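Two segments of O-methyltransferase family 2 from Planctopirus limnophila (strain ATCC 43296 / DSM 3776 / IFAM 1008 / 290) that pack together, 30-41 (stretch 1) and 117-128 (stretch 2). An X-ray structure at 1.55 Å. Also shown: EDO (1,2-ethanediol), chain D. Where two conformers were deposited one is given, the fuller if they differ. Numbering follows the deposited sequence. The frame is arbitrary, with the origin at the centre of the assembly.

Stretch 1, residues 30-41: TELLAASVAHLH
Stretch 2, residues 117-128: AGTLALVERLKS

Two helices, 117-128 and one that enters stretch 1 from earlier in the chain, cross with their axes 8.6 Å apart at closest approach and their N-to-C directions 65° apart (signed crossing angle -65°). The register is fixed by two CA pairs: Glu-31 CA to Thr-119 CA, 4.5 Å, and Ala-35 CA to Val-123 CA, 5.9 Å. No direct hydrogen bond joins the stretches; the two stretches bury 580 Å² between them, summed over both sides, and two waters bridge them.

Thr-30 (chi1 m) lies too far off to touch. Glu-31 (phi/psi -66/-42; chi1 m, chi2 t, chi3 11°) points toward stretch 2, and its OE2 reaches 3.4 Å from Gly-118 CA. An ideal CB on Gly-118 would fall 2.2 Å from Glu-31 OE2, so the absent side chain makes room for the carboxylate. Water 1 donates to both Glu-31 OE1 (2.6 Å) and Gly-118 O (2.8 Å), bridging side chain to backbone. Glu-31 CG is also 3.6 Å from Thr-119 N.

The CA-to-CB bond of Leu-32 (t, p) points away, yet its backbone N lies 3.7 Å from CD2 of Leu-122 (t, p). Leu-33 (m, t) faces away. Ala-34 CB packs 3.6 Å from OG1 of Thr-119 (chi1 m), whose side chain is a knob in the hole formed by Glu-31, Ala-34, Ala-35 and His-39. Ala-35, pointing toward the partner, sets CB 3.6 Å from CG2 of Val-123 (chi1 t), and its backbone N lies 3.7 Å from Thr-119 CG2.

Ser-36 (m) turns its hydroxyl back to its own helix, OG donating to Leu-32 O at 2.7 Å. Val-37 (t) is out of reach, and Ala-38 points toward stretch 2 without contact. At 35-39 the helix widens into a pi-type turn: Ala-35 O accepts from His-39 N at 3.1 Å and from Leu-40 N at 2.9 Å.

His-39 (-110/-42; chi1 m, chi2 -91°) presents a ring face to Val-123: CG2 lies 3.9 Å from the ring centroid, 25° off the normal, a CH-pi contact. Leu-120 (m, t) approaches obliquely, its CD2 3.7 Å from His-39 CE1. Water 2 links His-39 ND1 (2.8 Å) to Lys-127 NZ (2.9 Å), accepting from the lysine.

Leu-40 (-101/-11; m, t) starts sideways, but its end comes nearer: CD1 meets CD1 of Leu-126 (m, t) at 3.9 Å, and CD2 lies 4.1 Å from CE of the extended Lys-127 (m, t, t, t). His-41, with positive phi (61/29), leaves helical geometry and the contact.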

# COMPACT_ATOMS: atom_id res chain seq x y z
N THR A 30 2.86 -4.24 -2.71
CA THR A 30 2.43 -5.08 -3.83
C THR A 30 3.63 -5.59 -4.62
O THR A 30 3.74 -6.78 -4.93
CB THR A 30 1.53 -4.28 -4.75
OG1 THR A 30 0.49 -3.70 -3.97
CG2 THR A 30 0.95 -5.15 -5.88
N GLU A 31 4.54 -4.68 -4.97
CA GLU A 31 5.68 -5.04 -5.80
C GLU A 31 6.62 -6.01 -5.10
O GLU A 31 7.12 -6.95 -5.72
CB GLU A 31 6.41 -3.77 -6.23
CG GLU A 31 5.57 -2.95 -7.21
CD GLU A 31 6.00 -1.47 -7.27
OE1 GLU A 31 7.07 -1.11 -6.72
OE2 GLU A 31 5.29 -0.66 -7.89
N LEU A 32 6.90 -5.80 -3.81
CA LEU A 32 7.80 -6.72 -3.14
C LEU A 32 7.16 -8.11 -3.01
O LEU A 32 7.85 -9.13 -3.13
CB LEU A 32 8.22 -6.19 -1.78
CG LEU A 32 9.28 -7.08 -1.07
CD1 LEU A 32 10.58 -7.18 -1.86
CD2 LEU A 32 9.62 -6.54 0.27
N LEU A 33 5.85 -8.16 -2.77
CA LEU A 33 5.15 -9.45 -2.72
C LEU A 33 5.25 -10.17 -4.05
O LEU A 33 5.63 -11.35 -4.10
CB LEU A 33 3.67 -9.25 -2.32
CG LEU A 33 3.49 -9.03 -0.82
CD1 LEU A 33 2.07 -8.50 -0.57
CD2 LEU A 33 3.77 -10.30 -0.01
N ALA A 34 4.91 -9.46 -5.15
CA ALA A 34 4.95 -10.10 -6.47
C ALA A 34 6.37 -10.47 -6.86
O ALA A 34 6.60 -11.55 -7.43
CB ALA A 34 4.31 -9.18 -7.52
N ALA A 35 7.35 -9.59 -6.60
CA ALA A 35 8.75 -9.93 -6.88
C ALA A 35 9.18 -11.17 -6.12
O ALA A 35 9.85 -12.06 -6.66
CB ALA A 35 9.66 -8.75 -6.53
N SER A 36 8.80 -11.26 -4.84
CA SER A 36 9.29 -12.34 -3.99
C SER A 36 8.63 -13.67 -4.32
O SER A 36 9.29 -14.72 -4.28
CB SER A 36 9.06 -11.98 -2.53
OG SER A 36 9.77 -10.80 -2.24
N VAL A 37 7.33 -13.65 -4.62
CA VAL A 37 6.63 -14.89 -4.96
C VAL A 37 6.98 -15.34 -6.37
O VAL A 37 7.36 -16.51 -6.60
CB VAL A 37 5.10 -14.69 -4.82
CG1 VAL A 37 4.32 -15.89 -5.43
CG2 VAL A 37 4.72 -14.45 -3.39
N ALA A 38 6.82 -14.44 -7.35
CA ALA A 38 6.78 -14.89 -8.74
C ALA A 38 8.12 -14.83 -9.46
O ALA A 38 8.30 -15.53 -10.46
CB ALA A 38 5.76 -14.06 -9.53
N HIS A 39 9.06 -14.00 -9.01
CA HIS A 39 10.35 -13.88 -9.69
C HIS A 39 11.51 -14.47 -8.91
O HIS A 39 12.39 -15.10 -9.52
CB HIS A 39 10.67 -12.41 -9.97
CG HIS A 39 9.75 -11.78 -10.97
ND1 HIS A 39 10.02 -11.78 -12.32
CD2 HIS A 39 8.54 -11.18 -10.83
CE1 HIS A 39 9.04 -11.17 -12.97
NE2 HIS A 39 8.12 -10.81 -12.08
N LEU A 40 11.57 -14.25 -7.60
CA LEU A 40 12.77 -14.58 -6.84
C LEU A 40 12.63 -15.88 -6.06
O LEU A 40 13.62 -16.36 -5.53
CB LEU A 40 13.11 -13.43 -5.87
CG LEU A 40 13.41 -12.10 -6.61
CD1 LEU A 40 13.52 -10.92 -5.67
CD2 LEU A 40 14.66 -12.20 -7.51
N HIS A 41 11.44 -16.46 -5.97
CA HIS A 41 11.23 -17.75 -5.31
C HIS A 41 11.63 -17.72 -3.83
O HIS A 41 12.00 -18.76 -3.27
CB HIS A 41 11.99 -18.90 -5.98
CG HIS A 41 12.17 -18.79 -7.47
ND1 HIS A 41 11.19 -19.16 -8.37
CD2 HIS A 41 13.25 -18.42 -8.22
CE1 HIS A 41 11.64 -19.00 -9.61
NE2 HIS A 41 12.89 -18.55 -9.54
N ALA A 117 4.36 -3.19 -14.53
CA ALA A 117 5.56 -2.38 -14.74
C ALA A 117 6.27 -2.12 -13.41
O ALA A 117 7.51 -2.17 -13.34
CB ALA A 117 5.19 -1.06 -15.43
N GLY A 118 5.51 -1.86 -12.34
CA GLY A 118 6.12 -1.64 -11.04
C GLY A 118 6.87 -2.85 -10.52
O GLY A 118 7.98 -2.73 -10.01
N THR A 119 6.26 -4.04 -10.62
CA THR A 119 6.95 -5.23 -10.15
C THR A 119 8.21 -5.48 -10.97
O THR A 119 9.28 -5.74 -10.41
CB THR A 119 6.02 -6.44 -10.23
OG1 THR A 119 4.90 -6.19 -9.37
CG2 THR A 119 6.75 -7.69 -9.75
N LEU A 120 8.09 -5.43 -12.31
CA LEU A 120 9.26 -5.66 -13.15
C LEU A 120 10.38 -4.66 -12.85
O LEU A 120 11.56 -5.04 -12.85
CB LEU A 120 8.87 -5.58 -14.63
CG LEU A 120 7.90 -6.68 -15.05
CD1 LEU A 120 7.47 -6.47 -16.49
CD2 LEU A 120 8.61 -8.05 -14.86
N ALA A 121 10.03 -3.39 -12.61
CA ALA A 121 11.05 -2.39 -12.28
C ALA A 121 11.76 -2.75 -10.99
O ALA A 121 12.99 -2.63 -10.88
CB ALA A 121 10.41 -1.00 -12.17
N LEU A 122 10.99 -3.18 -9.98
CA LEU A 122 11.63 -3.50 -8.71
C LEU A 122 12.51 -4.73 -8.86
O LEU A 122 13.61 -4.77 -8.29
CB LEU A 122 10.58 -3.69 -7.62
CG LEU A 122 11.14 -4.15 -6.26
CD1 LEU A 122 12.02 -3.08 -5.66
CD2 LEU A 122 10.02 -4.53 -5.27
N VAL A 123 12.06 -5.73 -9.63
CA VAL A 123 12.88 -6.92 -9.87
C VAL A 123 14.18 -6.54 -10.55
O VAL A 123 15.26 -7.01 -10.17
CB VAL A 123 12.12 -7.98 -10.69
CG1 VAL A 123 13.07 -9.11 -11.10
CG2 VAL A 123 10.97 -8.56 -9.84
N GLU A 124 14.09 -5.72 -11.59
CA GLU A 124 15.30 -5.28 -12.30
C GLU A 124 16.25 -4.54 -11.38
O GLU A 124 17.47 -4.76 -11.44
CB GLU A 124 14.92 -4.41 -13.49
CG GLU A 124 16.12 -3.87 -14.24
CD GLU A 124 17.04 -4.97 -14.81
OE1 GLU A 124 16.54 -6.09 -15.12
OE2 GLU A 124 18.26 -4.71 -14.95
N ARG A 125 15.72 -3.62 -10.56
CA ARG A 125 16.54 -2.92 -9.57
C ARG A 125 17.24 -3.90 -8.65
O ARG A 125 18.46 -3.80 -8.42
CB ARG A 125 15.69 -1.95 -8.73
CG ARG A 125 15.08 -0.76 -9.46
CD ARG A 125 16.11 0.12 -10.19
NE ARG A 125 16.33 -0.31 -11.58
CZ ARG A 125 15.42 -0.22 -12.55
NH1 ARG A 125 14.22 0.29 -12.31
NH2 ARG A 125 15.72 -0.63 -13.78
N LEU A 126 16.48 -4.84 -8.07
CA LEU A 126 17.05 -5.80 -7.13
C LEU A 126 18.15 -6.61 -7.80
O LEU A 126 19.25 -6.77 -7.25
CB LEU A 126 15.97 -6.73 -6.58
CG LEU A 126 14.94 -6.14 -5.58
CD1 LEU A 126 13.73 -7.08 -5.43
CD2 LEU A 126 15.56 -5.86 -4.22
N LYS A 127 17.87 -7.13 -9.00
CA LYS A 127 18.82 -8.03 -9.64
C LYS A 127 20.05 -7.31 -10.15
O LYS A 127 21.15 -7.88 -10.17
CB LYS A 127 18.15 -8.76 -10.81
CG LYS A 127 17.19 -9.82 -10.42
CD LYS A 127 16.62 -10.40 -11.69
CE LYS A 127 15.72 -11.58 -11.42
NZ LYS A 127 15.38 -12.27 -12.70
N SER A 128 19.90 -6.06 -10.58
CA SER A 128 21.00 -5.35 -11.19
C SER A 128 21.87 -4.61 -10.18
O SER A 128 22.93 -4.10 -10.55
CB SER A 128 20.48 -4.36 -12.24
OG SER A 128 19.81 -3.27 -11.62
C1 EDO D . 1.45 -1.25 -15.20
O1 EDO D . 1.89 -2.55 -15.60
C2 EDO D . 0.24 -1.30 -14.29
O2 EDO D . 0.71 -1.62 -12.96
O HOH W 1 8.84 -0.52 -8.50
O HOH W 2 12.53 -12.58 -13.28